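Local coordinates for sensor protein kinase HptS (Staphylococcus aureus, PDB 6LKI) that probably acts as the membrane histidine kinase of a two-component system, taking part in the response to external hexose phosphate by phosphoryl transfer, at residues 40-43 with 44-48; 20-23 with 24-28. All coordinates share one frame; numbering follows the deposited sequence.

Contact 1 of 2, residues 40-43 with 44-48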
# COMPACT_ATOMS: atom_id res chain seq x y z
N HIS B 40 10.37 -9.55 -23.10
CA HIS B 40 11.59 -10.36 -23.11
C HIS B 40 12.35 -10.22 -21.80
O HIS B 40 12.84 -11.21 -21.25
CB HIS B 40 12.49 -9.96 -24.28
CG HIS B 40 11.93 -10.31 -25.62
ND1 HIS B 40 12.23 -11.49 -26.27
CD2 HIS B 40 11.10 -9.63 -26.44
CE1 HIS B 40 11.60 -11.52 -27.43
NE2 HIS B 40 10.90 -10.40 -27.56
N ASP B 41 12.44 -8.99 -21.27
CA ASP B 41 13.17 -8.77 -20.03
C ASP B 41 12.39 -9.29 -18.83
O ASP B 41 12.99 -9.69 -17.83
CB ASP B 41 13.49 -7.29 -19.86
CG ASP B 41 14.45 -6.78 -20.92
OD1 ASP B 41 14.85 -7.57 -21.79
OD2 ASP B 41 14.80 -5.58 -20.88
N VAL B 42 11.06 -9.27 -18.90
CA VAL B 42 10.25 -9.87 -17.84
C VAL B 42 10.51 -11.37 -17.77
O VAL B 42 10.70 -11.94 -16.68
CB VAL B 42 8.76 -9.57 -18.07
CG1 VAL B 42 7.90 -10.37 -17.10
CG2 VAL B 42 8.49 -8.08 -17.92
N THR B 43 10.52 -12.03 -18.93
CA THR B 43 10.83 -13.46 -18.96
C THR B 43 12.22 -13.74 -18.41
O THR B 43 12.42 -14.69 -17.66
CB THR B 43 10.70 -13.99 -20.40
OG1 THR B 43 9.35 -13.82 -20.85
CG2 THR B 43 11.08 -15.46 -20.46
N ALA B 44 13.20 -12.90 -18.77
CA ALA B 44 14.55 -13.09 -18.27
C ALA B 44 14.60 -12.93 -16.75
O ALA B 44 15.33 -13.66 -16.07
CB ALA B 44 15.51 -12.11 -18.94
N THR B 45 13.82 -11.99 -16.21
CA THR B 45 13.80 -11.79 -14.76
C THR B 45 13.10 -12.94 -14.05
O THR B 45 13.57 -13.41 -13.01
CB THR B 45 13.13 -10.46 -14.43
OG1 THR B 45 13.79 -9.40 -15.12
CG2 THR B 45 13.18 -10.20 -12.93
N LYS B 46 11.97 -13.41 -14.60
CA LYS B 46 11.29 -14.56 -14.02
C LYS B 46 12.18 -15.79 -14.03
O LYS B 46 12.19 -16.57 -13.07
CB LYS B 46 9.99 -14.83 -14.77
CG LYS B 46 8.87 -13.83 -14.50
CD LYS B 46 7.64 -14.15 -15.34
CE LYS B 46 6.50 -13.19 -15.03
NZ LYS B 46 5.31 -13.44 -15.89
N ARG B 47 12.95 -15.99 -15.10
CA ARG B 47 13.86 -17.13 -15.17
C ARG B 47 14.88 -17.08 -14.04
O ARG B 47 15.17 -18.10 -13.41
CB ARG B 47 14.56 -17.16 -16.52
CG ARG B 47 13.69 -17.66 -17.67
CD ARG B 47 14.38 -17.43 -19.01
NE ARG B 47 13.59 -17.94 -20.13
CZ ARG B 47 13.90 -17.74 -21.41
NH1 ARG B 47 14.98 -17.04 -21.72
NH2 ARG B 47 13.13 -18.24 -22.36
N GLU B 48 15.44 -15.89 -13.77
CA GLU B 48 16.43 -15.77 -12.71
C GLU B 48 15.81 -15.98 -11.33
O GLU B 48 16.41 -16.63 -10.47
CB GLU B 48 17.12 -14.41 -12.79
CG GLU B 48 17.92 -14.20 -14.06
CD GLU B 48 18.97 -15.27 -14.27
OE1 GLU B 48 19.80 -15.46 -13.36
OE2 GLU B 48 18.96 -15.92 -15.33
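Thr45 grips Asp41 one turn back on the α-helix 39-55, whose opening turns make up this whole stretch, with the usual i to i+4 backbone bonding. The carbonyl oxygen of Asp41 is held twice by that one residue: Thr45 OG1 gives its proton to Asp41 O at 2.8 Å, and Thr45 N reaches the same Asp41 O at 2.9 Å. The two donors come from opposite faces of the carbonyl plane, so the oxygen is clasped rather than approached from one side. With OG1 standing beside its own backbone N (chi1 -56°), the buried hydroxyl of Thr45 is brought back to the preceding turn and satisfied there. The side chain of Thr45 touches Leu34, Leu36 and Phe93.

The other carbonyls take one backbone donor each from this stretch. Ala44 N bonds to His40 O and Arg47 N to Thr43 O, while Lys46 N meets Val42 O at 2.8 Å with a nearly straight N-H...O angle of 168°. Before the helix, Asp35 N donates to Asp41 OD2, and Asn38 OD1 makes weak bonds to the backbone nitrogens of His40 and Asp41. Thr43 OG1 turns back to His39 O, the same kind of link that Thr45 makes.

Two further side-chain contacts are made through methyl groups. Val42 and Lys46 run side by side in the same direction, and Val42 CG1 lies 3.8 Å from Lys46 CE, against the lysine chain, extended beyond CG. On another flank of the helix Arg47 also stretches out, and Thr43 CG2, anti to its backbone N, comes over one face of the guanidinium, toward its rim, 3.5 Å from Arg47 NE.

Contact 2 of 2, residues 20-23 with 24-28; sequences IQTF and ITQHN
Phe23 and His27, one turn apart on the long helix 2-31, lay their rings over each other as an offset stack. The ring centres are 4.1 Å apart and the planes open by 26°, so the faces meet at a slant. Contact is made toward the rims: Phe23 CE1 sits over a face of the imidazole, 3.4 Å from His27 CE1, while His27 ND1 lies over a face of the phenyl ring. The phenylalanine gets there because its CG is anti to the backbone N (chi1 169°), which swings the ring to the carbonyl side, where it can meet the imidazole one turn on.

The imidazole is also tied to the backbone beneath the stack. His27 ND1 donates to Phe23 O at 3.1 Å, with the carbonyl oxygen lying somewhat out of the ring plane, and the backbone His27 N adds a weak bond to that same oxygen. Since His27 NE2 is bonded to Glu48, both ring nitrogens have partners. This pins the rotation of the ring and could favour its protonated form. Phe31 meets the histidine ring as well.

Ile24 meets the CD2 side of the phenyl ring at an angle, with Ile24 CD1 3.8 Å from Phe23 CD2. On a separate flank Thr22 and Gln26 run alongside each other, Thr22 CG2 touching Gln26 CD at 3.7 Å, while the hydroxyl of Thr22 bonds to Lys18 O.

Ile20 and Ile24 rest on strands 84-92 and 97-106, and Phe23 on Leu49 and Leu52. This pattern of a long N-terminal helix laid against an antiparallel sheet and a second helix is consistent with the Cache-like sensor domains of bacterial histidine kinases.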
# COMPACT_ATOMS: atom_id res chain seq x y z
N ILE B 20 20.36 -15.64 -1.13
CA ILE B 20 19.52 -14.56 -1.64
C ILE B 20 20.34 -13.28 -1.77
O ILE B 20 20.30 -12.60 -2.80
CB ILE B 20 18.30 -14.36 -0.72
CG1 ILE B 20 17.38 -15.58 -0.78
CG2 ILE B 20 17.56 -13.09 -1.11
CD1 ILE B 20 16.21 -15.51 0.19
N GLN B 21 21.10 -12.94 -0.73
CA GLN B 21 21.88 -11.70 -0.76
C GLN B 21 22.93 -11.74 -1.86
O GLN B 21 23.17 -10.73 -2.54
CB GLN B 21 22.53 -11.46 0.60
CG GLN B 21 21.53 -11.31 1.75
CD GLN B 21 20.71 -10.04 1.65
OE1 GLN B 21 21.01 -9.14 0.87
NE2 GLN B 21 19.66 -9.95 2.46
N THR B 22 23.56 -12.89 -2.03
CA THR B 22 24.55 -13.05 -3.06
C THR B 22 23.93 -12.92 -4.42
O THR B 22 24.48 -12.33 -5.27
CB THR B 22 25.23 -14.42 -2.98
OG1 THR B 22 25.91 -14.55 -1.76
CG2 THR B 22 26.21 -14.60 -4.08
N PHE B 23 22.76 -13.48 -4.58
CA PHE B 23 21.99 -13.34 -5.80
C PHE B 23 21.77 -11.87 -6.14
O PHE B 23 21.99 -11.45 -7.22
CB PHE B 23 20.68 -14.11 -5.70
CG PHE B 23 19.70 -13.81 -6.80
CD1 PHE B 23 19.67 -14.56 -7.92
CD2 PHE B 23 18.80 -12.79 -6.67
CE1 PHE B 23 18.77 -14.29 -8.91
CE2 PHE B 23 17.89 -12.51 -7.65
CZ PHE B 23 17.89 -13.26 -8.78
N ILE B 24 21.36 -11.10 -5.16
CA ILE B 24 21.12 -9.70 -5.36
C ILE B 24 22.37 -8.97 -5.80
O ILE B 24 22.35 -8.23 -6.72
CB ILE B 24 20.51 -9.07 -4.12
CG1 ILE B 24 19.15 -9.64 -3.88
CG2 ILE B 24 20.32 -7.61 -4.35
CD1 ILE B 24 18.22 -9.42 -5.04
N THR B 25 23.46 -9.20 -5.11
CA THR B 25 24.70 -8.55 -5.42
C THR B 25 25.15 -8.85 -6.83
O THR B 25 25.53 -7.99 -7.55
CB THR B 25 25.74 -8.99 -4.41
OG1 THR B 25 25.33 -8.60 -3.12
CG2 THR B 25 26.99 -8.37 -4.70
N GLN B 26 25.04 -10.08 -7.24
CA GLN B 26 25.52 -10.49 -8.56
C GLN B 26 24.57 -10.13 -9.69
O GLN B 26 24.96 -10.23 -10.85
CB GLN B 26 25.79 -12.00 -8.56
CG GLN B 26 26.91 -12.42 -7.62
CD GLN B 26 27.17 -13.91 -7.63
OE1 GLN B 26 26.29 -14.71 -7.97
NE2 GLN B 26 28.38 -14.30 -7.25
N HIS B 27 23.34 -9.71 -9.38
CA HIS B 27 22.35 -9.37 -10.39
C HIS B 27 22.06 -7.87 -10.45
O HIS B 27 21.16 -7.46 -11.19
CB HIS B 27 21.05 -10.14 -10.14
CG HIS B 27 21.05 -11.52 -10.72
ND1 HIS B 27 21.69 -12.58 -10.12
CD2 HIS B 27 20.49 -12.01 -11.85
CE1 HIS B 27 21.53 -13.66 -10.85
NE2 HIS B 27 20.80 -13.35 -11.90
N ASN B 28 22.75 -7.11 -9.65
CA ASN B 28 22.62 -5.69 -9.63
C ASN B 28 22.76 -5.02 -10.99
O ASN B 28 21.93 -4.32 -11.44
CB ASN B 28 23.69 -5.15 -8.74
CG ASN B 28 23.42 -3.77 -8.32
OD1 ASN B 28 24.05 -2.82 -8.77
ND2 ASN B 28 22.48 -3.64 -7.45

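From the N terminus, the chain first runs along helix 2-31, where contact 2 lies near the far end, then turns through residues 32-38 and enters helix 39-55, whose opening turns hold contact 1. Both contacts are local, each within a single helix, so neither closes a loop; they come in series, without nesting or crossing. In space contact 1 and contact 2 touch, their centres about 15 Å apart. Glu48 OE1 lies 2.7 Å from His27 NE2, a probable hydrogen bond, and the backbone oxygen of Glu48 packs against Phe23 CE1. Together these tie the first helix to the second, beside the sheet that includes strands 84-92 and 97-106.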